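Long-range contact in lipolytic protein G-D-S-L family (Chitinophaga pinensis, PDB 4Q7Q), which probably hydrolyses ester bonds as a lipase or acylhydrolase of the GDSL (SGNH hydrolase) family, its substrate being unknown: residues Q85-H97 with N101-S113. Sequence-based numbering, arbitrary orientation.
Sequences QGRPVGKLDDYQH and NTTVYGSFRIIIS
With CG beside its backbone N (chi1 -85°), Tyr105 lays one ring face against the backbone of Lys91 and Leu92, while Tyr95, its CG anti to the backbone N, turns the CD1-CE1 edge of its ring to the backbone of the next turns of the same helix, with Tyr105 O and Phe108 C near the ring plane. The motif is a helix N-terminus, capped by Thr103, held by the loop and short helix 92-96 that precede it in this SGNH-hydrolase fold; the two helix axes run 25° from parallel. Leu92 CA sits over the Tyr105 face, 4.0 Å from the ring centroid, a CH-pi contact that suits a flat aromatic side chain.

Two NH groups of the first turn, which have no helical acceptor of their own, are taken up by the loop: Val104 N bonds Pro88 O at 3.0 Å, and Tyr105 N bonds Val89 O almost straight, at 173°. Thr103 OG1 accepts from Gly106 N (3.0 Å), as an N-cap hydroxyl should. Gly90 suits its place because a CB there would collide with Thr103 CB, and its backbone angles would also press a CB against Val89 O.

At the loop's start, Arg87 brings NH1 within 2.9 Å of Ser107 OG; NH2 adds weak bonds to the backbone oxygens Asn101 O and Thr103 O. Ser107 OG in turn donates to Asn101 OD1, and Asp82 forms a salt bridge with Arg87 NH1, probably stabilising its charge. Glu171 OE2 is hydrogen-bonded to Tyr95 OH, and Ile112 CD1 packs against the Tyr95 ring. Arg109 closes the short helix's C-terminal end: its NE donates in the guanidinium plane to Asp94 O at 3.2 Å, and a water joins that same oxygen to Arg109 NH1.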
loop_
_atom_site.group_PDB
_atom_site.type_symbol
_atom_site.label_atom_id
_atom_site.label_comp_id
_atom_site.label_asym_id
_atom_site.label_seq_id
_atom_site.Cartn_x
_atom_site.Cartn_y
_atom_site.Cartn_z
ATOM N N GLN A 85 -1.903 6.838 -10.766
ATOM C CA GLN A 85 -1.428 7.070 -12.125
ATOM C C GLN A 85 -2.531 6.907 -13.161
ATOM O O GLN A 85 -2.324 7.192 -14.339
ATOM C CB GLN A 85 -0.219 6.184 -12.432
ATOM C CG GLN A 85 0.993 6.607 -11.610
ATOM C CD GLN A 85 2.247 5.813 -11.906
ATOM O OE1 GLN A 85 2.414 5.263 -12.999
ATOM N NE2 GLN A 85 3.147 5.758 -10.928
ATOM N N GLY A 86 -3.711 6.474 -12.723
ATOM C CA GLY A 86 -4.848 6.348 -13.619
ATOM C C GLY A 86 -4.816 5.119 -14.515
ATOM O O GLY A 86 -5.473 5.099 -15.565
ATOM N N ARG A 87 -4.059 4.093 -14.124
ATOM C CA ARG A 87 -4.019 2.846 -14.900
ATOM C C ARG A 87 -5.376 2.178 -14.871
ATOM O O ARG A 87 -5.994 2.093 -13.814
ATOM C CB ARG A 87 -3.027 1.845 -14.307
ATOM C CG ARG A 87 -1.585 1.968 -14.723
ATOM C CD ARG A 87 -0.835 0.697 -14.319
ATOM N NE ARG A 87 -0.752 -0.305 -15.386
ATOM C CZ ARG A 87 -0.846 -1.623 -15.197
ATOM N NH1 ARG A 87 -1.062 -2.118 -13.981
ATOM N NH2 ARG A 87 -0.735 -2.456 -16.230
ATOM N N PRO A 88 -5.838 1.673 -16.020
ATOM C CA PRO A 88 -7.138 0.998 -16.019
ATOM C C PRO A 88 -7.122 -0.265 -15.166
ATOM O O PRO A 88 -6.195 -1.074 -15.241
ATOM C CB PRO A 88 -7.357 0.643 -17.496
ATOM C CG PRO A 88 -6.036 0.732 -18.137
ATOM C CD PRO A 88 -5.238 1.734 -17.364
ATOM N N VAL A 89 -8.154 -0.416 -14.349
ATOM C CA VAL A 89 -8.303 -1.596 -13.523
ATOM C C VAL A 89 -8.461 -2.830 -14.399
ATOM O O VAL A 89 -7.851 -3.866 -14.151
ATOM C CB VAL A 89 -9.532 -1.457 -12.617
ATOM C CG1 VAL A 89 -9.864 -2.787 -11.955
ATOM C CG2 VAL A 89 -9.295 -0.365 -11.580
ATOM N N GLY A 90 -9.267 -2.704 -15.445
ATOM C CA GLY A 90 -9.566 -3.836 -16.298
ATOM C C GLY A 90 -10.687 -4.696 -15.753
ATOM O O GLY A 90 -11.467 -4.264 -14.897
ATOM N N LYS A 91 -10.777 -5.921 -16.262
ATOM C CA LYS A 91 -11.822 -6.847 -15.847
ATOM C C LYS A 91 -11.215 -8.222 -15.628
ATOM O O LYS A 91 -10.074 -8.464 -16.008
ATOM C CB LYS A 91 -12.931 -6.916 -16.902
ATOM C CG LYS A 91 -13.675 -5.597 -17.137
ATOM C CD LYS A 91 -14.753 -5.727 -18.220
ATOM C CE LYS A 91 -15.607 -4.463 -18.321
ATOM N NZ LYS A 91 -16.586 -4.519 -19.450
ATOM N N LEU A 92 -11.978 -9.130 -15.032
ATOM C CA LEU A 92 -11.456 -10.462 -14.739
ATOM C C LEU A 92 -10.922 -11.171 -15.993
ATOM O O LEU A 92 -9.980 -11.955 -15.908
ATOM C CB LEU A 92 -12.511 -11.316 -14.030
ATOM C CG LEU A 92 -12.082 -12.723 -13.591
ATOM C CD1 LEU A 92 -10.902 -12.674 -12.633
ATOM C CD2 LEU A 92 -13.248 -13.489 -12.972
ATOM N N ASP A 93 -11.513 -10.876 -17.151
ATOM C CA ASP A 93 -11.038 -11.413 -18.427
ATOM C C ASP A 93 -9.558 -11.116 -18.675
ATOM O O ASP A 93 -8.850 -11.919 -19.286
ATOM C CB ASP A 93 -11.870 -10.844 -19.578
ATOM C CG ASP A 93 -11.418 -11.350 -20.936
ATOM O OD1 ASP A 93 -10.648 -10.637 -21.613
ATOM O OD2 ASP A 93 -11.836 -12.459 -21.328
ATOM N N ASP A 94 -9.102 -9.954 -18.208
ATOM C CA ASP A 94 -7.696 -9.564 -18.331
ATOM C C ASP A 94 -6.787 -10.373 -17.411
ATOM O O ASP A 94 -5.577 -10.454 -17.629
ATOM C CB ASP A 94 -7.523 -8.074 -18.034
ATOM C CG ASP A 94 -8.256 -7.200 -19.024
ATOM O OD1 ASP A 94 -7.861 -7.205 -20.204
ATOM O OD2 ASP A 94 -9.215 -6.509 -18.625
ATOM N N TYR A 95 -7.367 -10.952 -16.368
ATOM C CA TYR A 95 -6.612 -11.844 -15.507
ATOM C C TYR A 95 -6.620 -13.267 -16.074
ATOM O O TYR A 95 -5.627 -13.990 -15.985
ATOM C CB TYR A 95 -7.158 -11.841 -14.075
ATOM C CG TYR A 95 -6.385 -12.784 -13.190
ATOM C CD1 TYR A 95 -5.227 -12.368 -12.545
ATOM C CD2 TYR A 95 -6.783 -14.111 -13.040
ATOM C CE1 TYR A 95 -4.501 -13.241 -11.757
ATOM C CE2 TYR A 95 -6.061 -14.986 -12.263
ATOM C CZ TYR A 95 -4.926 -14.548 -11.624
ATOM O OH TYR A 95 -4.210 -15.419 -10.850
ATOM N N GLN A 96 -7.749 -13.664 -16.650
ATOM C CA GLN A 96 -7.915 -15.023 -17.160
ATOM C C GLN A 96 -7.121 -15.259 -18.434
ATOM O O GLN A 96 -6.649 -16.373 -18.691
ATOM C CB GLN A 96 -9.394 -15.303 -17.420
ATOM C CG GLN A 96 -10.225 -15.406 -16.155
ATOM C CD GLN A 96 -11.710 -15.284 -16.428
ATOM O OE1 GLN A 96 -12.125 -14.589 -17.351
ATOM N NE2 GLN A 96 -12.520 -15.956 -15.618
ATOM N N HIS A 97 -6.988 -14.211 -19.238
ATOM C CA HIS A 97 -6.343 -14.317 -20.537
ATOM C C HIS A 97 -5.238 -13.286 -20.690
ATOM O O HIS A 97 -5.250 -12.240 -20.035
ATOM C CB HIS A 97 -7.373 -14.141 -21.652
ATOM C CG HIS A 97 -8.556 -15.045 -21.523
ATOM N ND1 HIS A 97 -8.528 -16.367 -21.912
ATOM C CD2 HIS A 97 -9.801 -14.819 -21.044
ATOM C CE1 HIS A 97 -9.706 -16.917 -21.679
ATOM N NE2 HIS A 97 -10.497 -15.999 -21.152
ATOM N N ASN A 101 0.222 -6.531 -20.415
ATOM C CA ASN A 101 0.363 -5.833 -19.140
ATOM C C ASN A 101 -0.272 -4.441 -19.195
ATOM O O ASN A 101 0.389 -3.432 -18.969
ATOM C CB ASN A 101 1.850 -5.732 -18.803
ATOM C CG ASN A 101 2.100 -5.155 -17.430
ATOM O OD1 ASN A 101 1.265 -5.283 -16.526
ATOM N ND2 ASN A 101 3.249 -4.507 -17.266
ATOM N N THR A 102 -1.569 -4.403 -19.485
ATOM C CA THR A 102 -2.246 -3.156 -19.830
ATOM C C THR A 102 -3.313 -2.734 -18.829
ATOM O O THR A 102 -3.912 -1.656 -18.966
ATOM C CB THR A 102 -2.938 -3.308 -21.179
ATOM O OG1 THR A 102 -3.881 -4.386 -21.097
ATOM C CG2 THR A 102 -1.916 -3.621 -22.260
ATOM N N THR A 103 -3.575 -3.600 -17.855
ATOM C CA THR A 103 -4.554 -3.334 -16.808
ATOM C C THR A 103 -4.017 -3.916 -15.518
ATOM O O THR A 103 -3.078 -4.721 -15.536
ATOM C CB THR A 103 -5.908 -4.023 -17.081
ATOM O OG1 THR A 103 -5.722 -5.448 -17.128
ATOM C CG2 THR A 103 -6.517 -3.544 -18.391
ATOM N N VAL A 104 -4.635 -3.534 -14.406
ATOM C CA VAL A 104 -4.277 -4.069 -13.098
ATOM C C VAL A 104 -4.517 -5.579 -13.034
ATOM O O VAL A 104 -3.646 -6.337 -12.601
ATOM C CB VAL A 104 -5.028 -3.341 -11.967
ATOM C CG1 VAL A 104 -4.675 -3.949 -10.629
ATOM C CG2 VAL A 104 -4.678 -1.861 -11.993
ATOM N N TYR A 105 -5.687 -6.023 -13.480
ATOM C CA TYR A 105 -5.958 -7.453 -13.554
ATOM C C TYR A 105 -4.884 -8.187 -14.375
ATOM O O TYR A 105 -4.437 -9.273 -13.992
ATOM C CB TYR A 105 -7.323 -7.695 -14.188
ATOM C CG TYR A 105 -8.530 -7.648 -13.267
ATOM C CD1 TYR A 105 -8.880 -8.746 -12.497
ATOM C CD2 TYR A 105 -9.354 -6.527 -13.221
ATOM C CE1 TYR A 105 -10.004 -8.727 -11.691
ATOM C CE2 TYR A 105 -10.488 -6.500 -12.418
ATOM C CZ TYR A 105 -10.809 -7.609 -11.655
ATOM O OH TYR A 105 -11.928 -7.611 -10.842
ATOM N N GLY A 106 -4.474 -7.598 -15.500
ATOM C CA GLY A 106 -3.408 -8.159 -16.319
ATOM C C GLY A 106 -2.081 -8.267 -15.577
ATOM O O GLY A 106 -1.391 -9.285 -15.659
ATOM N N SER A 107 -1.728 -7.216 -14.840
ATOM C CA SER A 107 -0.483 -7.208 -14.070
ATOM C C SER A 107 -0.493 -8.299 -13.017
ATOM O O SER A 107 0.525 -8.944 -12.772
ATOM C CB SER A 107 -0.273 -5.859 -13.382
ATOM O OG SER A 107 -0.118 -4.825 -14.335
ATOM N N PHE A 108 -1.639 -8.497 -12.376
ATOM C CA PHE A 108 -1.722 -9.532 -11.355
ATOM C C PHE A 108 -1.603 -10.920 -11.964
ATOM O O PHE A 108 -1.033 -11.818 -11.340
ATOM C CB PHE A 108 -2.975 -9.384 -10.493
ATOM C CG PHE A 108 -2.794 -8.439 -9.339
ATOM C CD1 PHE A 108 -2.712 -7.075 -9.554
ATOM C CD2 PHE A 108 -2.700 -8.917 -8.040
ATOM C CE1 PHE A 108 -2.538 -6.194 -8.488
ATOM C CE2 PHE A 108 -2.527 -8.050 -6.971
ATOM C CZ PHE A 108 -2.449 -6.681 -7.192
ATOM N N ARG A 109 -2.103 -11.087 -13.186
ATOM C CA ARG A 109 -1.926 -12.341 -13.907
ATOM C C ARG A 109 -0.437 -12.645 -14.091
ATOM O O ARG A 109 0.022 -13.758 -13.814
ATOM C CB ARG A 109 -2.648 -12.308 -15.264
ATOM C CG ARG A 109 -2.286 -13.484 -16.176
ATOM C CD ARG A 109 -2.916 -13.349 -17.567
ATOM N NE ARG A 109 -2.762 -11.997 -18.098
ATOM C CZ ARG A 109 -1.648 -11.529 -18.652
ATOM N NH1 ARG A 109 -1.602 -10.276 -19.086
ATOM N NH2 ARG A 109 -0.576 -12.306 -18.764
ATOM N N ILE A 110 0.314 -11.644 -14.532
ATOM C CA ILE A 110 1.753 -11.777 -14.729
ATOM C C ILE A 110 2.478 -12.093 -13.417
ATOM O O ILE A 110 3.325 -12.988 -13.361
ATOM C CB ILE A 110 2.326 -10.486 -15.359
ATOM C CG1 ILE A 110 1.777 -10.321 -16.776
ATOM C CG2 ILE A 110 3.851 -10.489 -15.345
ATOM C CD1 ILE A 110 2.177 -9.022 -17.411
ATOM N N ILE A 111 2.128 -11.370 -12.358
ATOM C CA ILE A 111 2.786 -11.541 -11.069
ATOM C C ILE A 111 2.497 -12.906 -10.454
ATOM O O ILE A 111 3.414 -13.608 -10.027
ATOM C CB ILE A 111 2.382 -10.433 -10.081
ATOM C CG1 ILE A 111 2.897 -9.081 -10.575
ATOM C CG2 ILE A 111 2.920 -10.729 -8.684
ATOM C CD1 ILE A 111 2.212 -7.883 -9.924
ATOM N N ILE A 112 1.229 -13.296 -10.425
ATOM C CA ILE A 112 0.871 -14.588 -9.847
ATOM C C ILE A 112 1.449 -15.738 -10.674
ATOM O O ILE A 112 1.898 -16.745 -10.124
ATOM C CB ILE A 112 -0.653 -14.717 -9.657
ATOM C CG1 ILE A 112 -1.088 -13.799 -8.513
ATOM C CG2 ILE A 112 -1.049 -16.163 -9.364
ATOM C CD1 ILE A 112 -2.575 -13.576 -8.437
ATOM N N SER A 113 1.482 -15.574 -11.992
ATOM C CA SER A 113 2.093 -16.593 -12.846
ATOM C C SER A 113 3.581 -16.759 -12.553
ATOM O O SER A 113 4.082 -17.883 -12.511
ATOM C CB SER A 113 1.873 -16.280 -14.324
ATOM O OG SER A 113 0.498 -16.363 -14.646
HETATM O O HOH W 1 -0.145 -0.102 -18.149
HETATM O O HOH W 2 -4.053 -9.309 -19.597
HETATM O O HOH W 3 -4.782 -6.500 -19.512
HETATM O O HOH W 4 -2.322 -16.031 -13.030
#